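Local coordinates for N-terminal acetyltransferase B complex subunit NAT3 (Candida albicans, PDB 5K04), which catalyses, as the acetyltransferase subunit of the NatB complex, the N-terminal acetylation of proteins, probably with acetyl-CoA as the acetyl donor, at residues K5-M9 / E10-E14; C94-L97 / E98-Q102; L111-K114 / V115-L119. All coordinates share one frame; numbering follows the deposited sequence.

Contact 1: residues K5-M9 / E10-E14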
loop_
_atom_site.group_PDB
_atom_site.type_symbol
_atom_site.label_atom_id
_atom_site.label_comp_id
_atom_site.label_asym_id
_atom_site.label_seq_id
_atom_site.Cartn_x
_atom_site.Cartn_y
_atom_site.Cartn_z
ATOM N N LYS B 5 -14.035 -14.330 3.099
ATOM C CA LYS B 5 -14.275 -13.081 3.801
ATOM C C LYS B 5 -14.570 -11.960 2.809
ATOM O O LYS B 5 -14.113 -11.985 1.659
ATOM C CB LYS B 5 -13.086 -12.656 4.678
ATOM C CG LYS B 5 -12.529 -13.707 5.636
ATOM C CD LYS B 5 -13.511 -14.154 6.707
ATOM C CE LYS B 5 -12.902 -15.320 7.488
ATOM N NZ LYS B 5 -13.867 -16.003 8.427
ATOM N N PRO B 6 -15.331 -10.957 3.239
ATOM C CA PRO B 6 -15.551 -9.798 2.386
ATOM C C PRO B 6 -14.254 -9.051 2.167
ATOM O O PRO B 6 -13.431 -8.905 3.078
ATOM C CB PRO B 6 -16.549 -8.953 3.178
ATOM C CG PRO B 6 -17.180 -9.907 4.139
ATOM C CD PRO B 6 -16.087 -10.867 4.500
ATOM N N PHE B 7 -14.099 -8.566 0.942
ATOM C CA PHE B 7 -12.940 -7.793 0.565
ATOM C C PHE B 7 -13.100 -6.363 1.066
ATOM O O PHE B 7 -14.202 -5.797 1.056
ATOM C CB PHE B 7 -12.778 -7.841 -0.952
ATOM C CG PHE B 7 -11.474 -7.311 -1.448
ATOM C CD1 PHE B 7 -11.326 -5.965 -1.723
ATOM C CD2 PHE B 7 -10.400 -8.167 -1.684
ATOM C CE1 PHE B 7 -10.126 -5.461 -2.218
ATOM C CE2 PHE B 7 -9.202 -7.668 -2.175
ATOM C CZ PHE B 7 -9.062 -6.307 -2.436
ATOM N N GLN B 8 -11.996 -5.797 1.533
ATOM C CA GLN B 8 -11.941 -4.417 1.974
ATOM C C GLN B 8 -10.768 -3.744 1.281
ATOM O O GLN B 8 -9.757 -4.382 0.977
ATOM C CB GLN B 8 -11.794 -4.307 3.512
ATOM C CG GLN B 8 -12.901 -5.001 4.316
ATOM C CD GLN B 8 -14.190 -4.183 4.384
ATOM O OE1 GLN B 8 -14.216 -3.006 4.008
ATOM N NE2 GLN B 8 -15.264 -4.806 4.880
ATOM N N MET B 9 -10.925 -2.436 1.056
ATOM C CA MET B 9 -9.956 -1.632 0.322
ATOM C C MET B 9 -8.522 -1.838 0.798
ATOM O O MET B 9 -7.591 -1.890 -0.016
ATOM C CB MET B 9 -10.341 -0.158 0.457
ATOM C CG MET B 9 -10.197 0.590 -0.824
ATOM S SD MET B 9 -10.811 -0.373 -2.159
ATOM C CE MET B 9 -10.106 0.589 -3.373
ATOM N N GLU B 10 -8.311 -1.908 2.118
ATOM C CA GLU B 10 -6.944 -1.991 2.630
ATOM C C GLU B 10 -6.277 -3.328 2.330
ATOM O O GLU B 10 -5.042 -3.410 2.402
ATOM C CB GLU B 10 -6.921 -1.706 4.128
ATOM C CG GLU B 10 -7.023 -0.225 4.454
ATOM C CD GLU B 10 -7.332 0.008 5.912
ATOM O OE1 GLU B 10 -8.479 -0.293 6.300
ATOM O OE2 GLU B 10 -6.436 0.466 6.671
ATOM N N ASP B 11 -7.057 -4.359 1.963
ATOM C CA ASP B 11 -6.482 -5.603 1.450
ATOM C C ASP B 11 -5.553 -5.337 0.270
ATOM O O ASP B 11 -4.638 -6.124 0.006
ATOM C CB ASP B 11 -7.587 -6.585 1.010
ATOM C CG ASP B 11 -8.349 -7.217 2.183
ATOM O OD1 ASP B 11 -7.705 -7.610 3.191
ATOM O OD2 ASP B 11 -9.595 -7.334 2.094
ATOM N N LEU B 12 -5.791 -4.249 -0.469
ATOM C CA LEU B 12 -4.932 -3.931 -1.610
ATOM C C LEU B 12 -3.467 -3.794 -1.207
ATOM O O LEU B 12 -2.572 -3.999 -2.033
ATOM C CB LEU B 12 -5.401 -2.639 -2.276
ATOM C CG LEU B 12 -6.665 -2.792 -3.120
ATOM C CD1 LEU B 12 -7.082 -1.465 -3.747
ATOM C CD2 LEU B 12 -6.440 -3.847 -4.183
ATOM N N PHE B 13 -3.201 -3.423 0.048
ATOM C CA PHE B 13 -1.830 -3.228 0.502
ATOM C C PHE B 13 -1.100 -4.548 0.735
ATOM O O PHE B 13 0.132 -4.550 0.854
ATOM C CB PHE B 13 -1.815 -2.407 1.794
ATOM C CG PHE B 13 -2.222 -0.953 1.619
ATOM C CD1 PHE B 13 -1.531 -0.113 0.750
ATOM C CD2 PHE B 13 -3.271 -0.418 2.359
ATOM C CE1 PHE B 13 -1.887 1.233 0.616
ATOM C CE2 PHE B 13 -3.634 0.920 2.229
ATOM C CZ PHE B 13 -2.944 1.751 1.358
ATOM N N GLU B 14 -1.828 -5.668 0.804
ATOM C CA GLU B 14 -1.253 -6.947 1.209
ATOM C C GLU B 14 -1.434 -8.022 0.144
ATOM O O GLU B 14 -1.282 -9.212 0.430
ATOM C CB GLU B 14 -1.854 -7.376 2.548
ATOM C CG GLU B 14 -1.371 -6.485 3.696
ATOM C CD GLU B 14 -2.167 -6.664 4.971
ATOM O OE1 GLU B 14 -3.180 -7.395 4.948
ATOM O OE2 GLU B 14 -1.783 -6.072 5.998
#
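Gln8 and Asp11 close the entry to the short 3-10 segment 9-13, which follows the first strand of the GNAT fold. The pattern resembles one half of a capping box. Asp11, three residues on, reaches back to the backbone of Gln8, the residue just before the segment. Gln8 N gives a nearly straight bond to Asp11 OD2, 2.9 Å long with an N-H...O angle of 167°. It meets OD2 on the anti side, somewhat out of the carboxylate plane. Asp11 N answers with a bond of 2.9 Å to Gln8 O. Thus Asp11 grips both the backbone N and the backbone O of Gln8. The other carboxylate oxygen, OD1, forms a salt bridge with Lys45, so the group is held at both ends and its rotation is fixed. The 3-10 pattern goes on with Leu12 N to Met9 O, at 3.0 Å.

The ring of Phe7 lies beside this turn. Its CG is anti to the backbone N (chi1 -169°), which swings the ring alongside Asp11. Asp11 CB sits over one face, off toward the rim, in a CH-pi contact 4.0 Å from the ring centroid. The ring and carboxylate planes are 61° apart.

The other subunit of the complex covers part of the turn. Glu10 OE2 forms a salt bridge with Arg501 of that subunit, and Gln8 NE2 gives a hydrogen bond to Asn490 O, also of the other subunit.

On the buried side Met9 and Leu12 run side by side and point the same way. Met9 CE touches Leu12 CD1 at 3.7 Å. The second methyl, Leu12 CD2, meets the edge of the Phe7 ring in its plane, 4.0 Å from CZ.

Contact 2: residues C94-L97 / E98-Q102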
loop_
_atom_site.group_PDB
_atom_site.type_symbol
_atom_site.label_atom_id
_atom_site.label_comp_id
_atom_site.label_asym_id
_atom_site.label_seq_id
_atom_site.Cartn_x
_atom_site.Cartn_y
_atom_site.Cartn_z
ATOM N N CYS B 94 -15.522 -19.247 -7.807
ATOM C CA CYS B 94 -16.526 -19.103 -8.857
ATOM C C CYS B 94 -17.865 -19.718 -8.433
ATOM O O CYS B 94 -18.931 -19.132 -8.668
ATOM C CB CYS B 94 -15.999 -19.720 -10.170
ATOM S SG CYS B 94 -14.546 -18.981 -10.886
ATOM N N LEU B 95 -17.825 -20.875 -7.757
ATOM C CA LEU B 95 -19.053 -21.552 -7.338
ATOM C C LEU B 95 -19.777 -20.820 -6.199
ATOM O O LEU B 95 -21.005 -20.886 -6.106
ATOM C CB LEU B 95 -18.721 -22.978 -6.927
ATOM C CG LEU B 95 -18.484 -23.974 -8.057
ATOM C CD1 LEU B 95 -18.265 -25.370 -7.470
ATOM C CD2 LEU B 95 -19.662 -23.976 -9.030
ATOM N N GLU B 96 -19.039 -20.115 -5.337
ATOM C CA GLU B 96 -19.646 -19.345 -4.250
ATOM C C GLU B 96 -20.590 -18.249 -4.762
ATOM O O GLU B 96 -21.521 -17.853 -4.052
ATOM C CB GLU B 96 -18.535 -18.737 -3.384
ATOM C CG GLU B 96 -18.963 -17.632 -2.404
ATOM C CD GLU B 96 -19.858 -18.110 -1.259
ATOM O OE1 GLU B 96 -20.385 -17.238 -0.528
ATOM O OE2 GLU B 96 -20.030 -19.338 -1.077
ATOM N N LEU B 97 -20.349 -17.727 -5.974
ATOM C CA LEU B 97 -21.271 -16.763 -6.573
ATOM C C LEU B 97 -22.693 -17.311 -6.614
ATOM O O LEU B 97 -23.657 -16.591 -6.332
ATOM C CB LEU B 97 -20.809 -16.408 -7.985
ATOM C CG LEU B 97 -19.563 -15.536 -8.082
ATOM C CD1 LEU B 97 -19.051 -15.495 -9.512
ATOM C CD2 LEU B 97 -19.888 -14.146 -7.606
ATOM N N GLU B 98 -22.836 -18.595 -6.945
ATOM C CA GLU B 98 -24.140 -19.214 -7.113
ATOM C C GLU B 98 -24.898 -19.335 -5.797
ATOM O O GLU B 98 -26.099 -19.621 -5.823
ATOM C CB GLU B 98 -23.950 -20.581 -7.792
ATOM C CG GLU B 98 -23.196 -20.477 -9.136
ATOM C CD GLU B 98 -22.862 -21.835 -9.767
ATOM O OE1 GLU B 98 -23.533 -22.841 -9.439
ATOM O OE2 GLU B 98 -21.922 -21.895 -10.592
ATOM N N ASN B 99 -24.221 -19.121 -4.655
ATOM C CA ASN B 99 -24.840 -19.080 -3.330
ATOM C C ASN B 99 -25.404 -17.714 -2.954
ATOM O O ASN B 99 -26.231 -17.632 -2.035
ATOM C CB ASN B 99 -23.820 -19.479 -2.260
ATOM C CG ASN B 99 -23.401 -20.935 -2.369
ATOM O OD1 ASN B 99 -24.088 -21.752 -3.004
ATOM N ND2 ASN B 99 -22.276 -21.274 -1.736
ATOM N N LEU B 100 -24.958 -16.648 -3.614
ATOM C CA LEU B 100 -25.389 -15.297 -3.282
ATOM C C LEU B 100 -26.741 -15.000 -3.924
ATOM O O LEU B 100 -26.954 -15.290 -5.107
ATOM C CB LEU B 100 -24.332 -14.298 -3.738
ATOM C CG LEU B 100 -22.935 -14.711 -3.259
ATOM C CD1 LEU B 100 -21.848 -13.718 -3.692
ATOM C CD2 LEU B 100 -22.913 -14.894 -1.748
ATOM N N THR B 101 -27.665 -14.452 -3.130
ATOM C CA THR B 101 -29.045 -14.317 -3.597
ATOM C C THR B 101 -29.155 -13.275 -4.696
ATOM O O THR B 101 -30.022 -13.378 -5.573
ATOM C CB THR B 101 -29.980 -13.961 -2.435
ATOM O OG1 THR B 101 -29.554 -12.734 -1.829
ATOM C CG2 THR B 101 -29.982 -15.066 -1.388
ATOM N N GLN B 102 -28.289 -12.269 -4.648
ATOM C CA GLN B 102 -28.190 -11.280 -5.711
ATOM C C GLN B 102 -27.840 -11.940 -7.046
ATOM O O GLN B 102 -28.379 -11.560 -8.094
ATOM C CB GLN B 102 -27.156 -10.244 -5.273
ATOM C CG GLN B 102 -26.616 -9.304 -6.309
ATOM C CD GLN B 102 -25.748 -8.225 -5.659
ATOM O OE1 GLN B 102 -25.164 -8.441 -4.593
ATOM N NE2 GLN B 102 -25.693 -7.051 -6.283
#
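Glu98, Asn99 and Leu100 each give a backbone N-H to the carbonyl three residues back. Glu98 N bonds to Leu95 O at 3.1 Å, Asn99 N to Glu96 O at 3.0 Å, and Leu100 N to Leu97 O at 3.0 Å. These three successive bonds have the i to i+3 spacing of a 3-10 turn. They carry the chain from helix 89-96 to Leu100, which is the N-cap residue of helix 101-104.

One side-chain hydrogen bond runs along the turn. Asn99 ND2 gives an N-H to Glu96 OE2 at 3.0 Å. It comes from above the carboxylate plane, and the carboxylate and amide planes are nearly perpendicular, 85° apart. Glu96 has its CG anti to the backbone N (chi1 166°) and then bends at chi2, which turns the carboxylate back toward Asn99. Asn99 ND2 also bonds to Lys244 O of the other subunit, so this amide nitrogen joins the turn to the complex interface.

The turn follows the C-terminal end of helix 89-96, at the opposite end from the pyrophosphate-binding loop of the GNAT fold, where Arg86 and Gly88 bind coenzyme A together with Ala90 and Ser91 in the first turn of the helix.

A charged group and a methyl meet on the exposed flank. Glu98 OE2 lies 3.4 Å from Leu95 CD2, and its polar partner is Lys161, in a salt bridge.

Leu100 makes van der Waals contacts with polar oxygens of Glu96. Its CG rests 3.5 Å from Glu96 O, and Leu100 CD2 reaches the carboxylate, 3.7 Å from Glu96 OE1, where the two side chains cross at about a right angle. A loose apolar contact joins Leu97 CD2 to Leu100 CD1, at 4.4 Å.

Contact 3: residues L111-K114 / V115-L119. With COA (coenzyme A), chain D.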
loop_
_atom_site.group_PDB
_atom_site.type_symbol
_atom_site.label_atom_id
_atom_site.label_comp_id
_atom_site.label_asym_id
_atom_site.label_seq_id
_atom_site.Cartn_x
_atom_site.Cartn_y
_atom_site.Cartn_z
ATOM N N LEU B 111 -18.603 -14.531 -18.499
ATOM C CA LEU B 111 -17.201 -14.214 -18.292
ATOM C C LEU B 111 -16.523 -14.220 -19.648
ATOM O O LEU B 111 -17.017 -14.813 -20.611
ATOM C CB LEU B 111 -16.517 -15.222 -17.369
ATOM C CG LEU B 111 -16.631 -16.653 -17.904
ATOM C CD1 LEU B 111 -15.409 -17.089 -18.730
ATOM C CD2 LEU B 111 -16.893 -17.629 -16.798
ATOM N N PHE B 112 -15.359 -13.594 -19.692
ATOM C CA PHE B 112 -14.532 -13.561 -20.885
ATOM C C PHE B 112 -13.265 -14.347 -20.620
ATOM O O PHE B 112 -12.594 -14.120 -19.612
ATOM C CB PHE B 112 -14.174 -12.131 -21.282
ATOM C CG PHE B 112 -15.364 -11.281 -21.660
ATOM C CD1 PHE B 112 -16.317 -11.740 -22.555
ATOM C CD2 PHE B 112 -15.510 -10.016 -21.134
ATOM C CE1 PHE B 112 -17.390 -10.964 -22.911
ATOM C CE2 PHE B 112 -16.585 -9.222 -21.487
ATOM C CZ PHE B 112 -17.532 -9.703 -22.379
ATOM N N VAL B 113 -12.949 -15.268 -21.527
ATOM C CA VAL B 113 -11.673 -15.974 -21.557
ATOM C C VAL B 113 -11.057 -15.748 -22.930
ATOM O O VAL B 113 -11.746 -15.857 -23.952
ATOM C CB VAL B 113 -11.842 -17.483 -21.265
ATOM C CG1 VAL B 113 -10.560 -18.226 -21.524
ATOM C CG2 VAL B 113 -12.222 -17.686 -19.821
ATOM N N LYS B 114 -9.771 -15.415 -22.956
ATOM C CA LYS B 114 -9.102 -15.242 -24.236
ATOM C C LYS B 114 -9.101 -16.561 -24.999
ATOM O O LYS B 114 -9.049 -17.643 -24.412
ATOM C CB LYS B 114 -7.674 -14.731 -24.044
ATOM C CG LYS B 114 -7.574 -13.296 -23.509
ATOM C CD LYS B 114 -8.362 -12.329 -24.385
ATOM C CE LYS B 114 -8.090 -10.877 -24.022
ATOM N NZ LYS B 114 -9.005 -9.966 -24.777
ATOM N N VAL B 115 -9.186 -16.452 -26.327
ATOM C CA VAL B 115 -9.282 -17.612 -27.215
ATOM C C VAL B 115 -8.069 -18.530 -27.070
ATOM O O VAL B 115 -8.167 -19.747 -27.278
ATOM C CB VAL B 115 -9.474 -17.107 -28.665
ATOM C CG1 VAL B 115 -9.055 -18.151 -29.677
ATOM C CG2 VAL B 115 -10.949 -16.688 -28.894
ATOM N N THR B 116 -6.919 -17.971 -26.691
ATOM C CA THR B 116 -5.686 -18.723 -26.516
ATOM C C THR B 116 -5.571 -19.355 -25.140
ATOM O O THR B 116 -4.632 -20.117 -24.894
ATOM C CB THR B 116 -4.492 -17.803 -26.740
ATOM O OG1 THR B 116 -4.706 -16.579 -26.025
ATOM C CG2 THR B 116 -4.325 -17.510 -28.222
ATOM N N ASN B 117 -6.503 -19.056 -24.246
ATOM C CA ASN B 117 -6.438 -19.534 -22.870
ATOM C C ASN B 117 -7.261 -20.815 -22.740
ATOM O O ASN B 117 -8.361 -20.846 -22.179
ATOM C CB ASN B 117 -6.922 -18.454 -21.917
ATOM C CG ASN B 117 -6.790 -18.871 -20.480
ATOM O OD1 ASN B 117 -6.182 -19.915 -20.172
ATOM N ND2 ASN B 117 -7.371 -18.071 -19.583
ATOM N N THR B 118 -6.698 -21.883 -23.306
ATOM C CA THR B 118 -7.334 -23.194 -23.252
ATOM C C THR B 118 -7.466 -23.686 -21.813
ATOM O O THR B 118 -8.400 -24.426 -21.478
ATOM C CB THR B 118 -6.529 -24.169 -24.117
ATOM O OG1 THR B 118 -5.226 -24.327 -23.563
ATOM C CG2 THR B 118 -6.372 -23.601 -25.517
ATOM N N LEU B 119 -6.544 -23.264 -20.956
ATOM C CA LEU B 119 -6.617 -23.564 -19.532
ATOM C C LEU B 119 -7.896 -23.014 -18.910
ATOM O O LEU B 119 -8.629 -23.726 -18.215
ATOM C CB LEU B 119 -5.402 -22.949 -18.845
ATOM C CG LEU B 119 -5.211 -23.433 -17.435
ATOM C CD1 LEU B 119 -5.076 -24.914 -17.613
ATOM C CD2 LEU B 119 -3.978 -22.812 -16.828
HETATM N N1A COA D . -2.158 -26.223 -15.705
HETATM C C2A COA D . -2.975 -27.270 -16.396
HETATM N N3A COA D . -4.415 -27.184 -15.910
HETATM C C4A COA D . -4.954 -26.300 -14.855
HETATM C C5A COA D . -3.995 -25.269 -14.070
HETATM C C6A COA D . -2.511 -25.230 -14.611
HETATM N N6A COA D . -1.524 -24.309 -14.153
HETATM N N7A COA D . -4.810 -24.337 -13.132
HETATM C C8A COA D . -6.354 -24.614 -13.224
HETATM N N9A COA D . -6.282 -25.800 -14.350
HETATM C C1B COA D . -7.709 -26.292 -14.956
HETATM C C2B COA D . -7.898 -27.835 -15.092
HETATM O O2B COA D . -8.012 -28.587 -16.303
HETATM C C3B COA D . -8.634 -27.940 -13.776
HETATM O O3B COA D . -9.122 -29.058 -13.026
HETATM P P3B COA D . -8.617 -30.329 -12.132
HETATM O O7A COA D . -9.131 -30.082 -10.725
HETATM O O8A COA D . -9.347 -31.528 -12.753
HETATM O O9A COA D . -7.110 -30.352 -12.234
HETATM C C4B COA D . -9.220 -26.456 -13.481
HETATM O O4B COA D . -8.767 -25.410 -14.435
HETATM C C5B COA D . -9.669 -26.075 -12.019
HETATM O O5B COA D . -8.747 -25.831 -10.953
HETATM P P1A COA D . -8.589 -25.071 -9.535
HETATM O O1A COA D . -9.937 -24.595 -9.142
HETATM O O2A COA D . -7.926 -26.007 -8.569
HETATM O O3A COA D . -7.629 -23.879 -9.863
HETATM P P2A COA D . -6.624 -22.839 -9.149
HETATM O O4A COA D . -5.248 -23.432 -9.228
HETATM O O5A COA D . -7.143 -22.484 -7.844
HETATM O O6A COA D . -6.687 -21.621 -10.196
HETATM C CBP COA D . -6.224 -19.901 -12.172
HETATM C CCP COA D . -6.772 -21.383 -11.607
HETATM C CDP COA D . -6.296 -19.845 -13.851
HETATM C CEP COA D . -7.133 -18.653 -11.475
HETATM C CAP COA D . -4.571 -19.723 -11.666
HETATM O OAP COA D . -3.753 -20.867 -11.734
HETATM C C9P COA D . -4.042 -18.200 -11.705
HETATM O O9P COA D . -3.361 -17.668 -12.755
HETATM N N8P COA D . -4.819 -17.216 -10.845
HETATM C C7P COA D . -5.180 -15.763 -11.337
HETATM C C6P COA D . -4.768 -15.370 -12.804
HETATM C C5P COA D . -5.484 -15.950 -14.162
HETATM O O5P COA D . -4.818 -16.582 -15.135
HETATM N N4P COA D . -6.956 -15.834 -14.208
HETATM C C3P COA D . -8.255 -16.469 -14.166
HETATM C C2P COA D . -8.824 -17.671 -14.901
HETATM S S1P COA D . -9.178 -17.694 -16.633
HETATM O O HOH W 1 -8.381 -15.162 -20.351
#
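Lys114 and Asn117 are the ends of a type I beta turn that leads from strand 108-114 into helix 118-126. Asn117 N bonds to Lys114 O at 2.9 Å and closes it. A water ties the same two residues a second time, accepting from Lys114 N at 3.0 Å and from Asn117 ND2 at 3.2 Å. The Lys114 chain bends at chi2, and NZ leads off to the carbonyls of Asp152 and Val154.

Val115, inside the turn, packs on Phe157 of strand 156-162, the antiparallel neighbour of strand 108-114 in the sheet, and its backbone bonds to Asp155.

Asn117 is the N-cap of the helix. With CG anti to the backbone N (chi1 -176°), its amide lies near Val113, whose CG1 is 3.7 Å from Asn117 CB. OD1 caps Gly120 N. ND2 faces coenzyme A, 3.5 Å from S1P. Beyond it, Leu119 lies against the adenine, with CD2 3.6 Å from C6A.

The two ends of the amide thus do separate work. OD1 fixes the group to the helix start, and the water holds ND2, which probably keeps it in place beside the thiol sulfur.

Overall arrangement
The three contacts follow one another along the chain, and none nests in or crosses another. Contact 1 comes first, where outermost strand 3-6 ends and the chain turns toward helix 16-19 beside the other subunit. Contact 2 joins helix 89-96 to helix 101-104. The short second helix then leads into strand 108-114, and contact 3 turns that strand into helix 118-126 at the coenzyme A pocket. Contacts 1 and 3 reach the same sheet from opposite sides of the chain's centre, with centres about 27 Å apart. Contacts 2 and 3 do not touch, though their nearest atoms are about 7 Å apart. Tyr124 links them, lying close to both Cys94 and Val113.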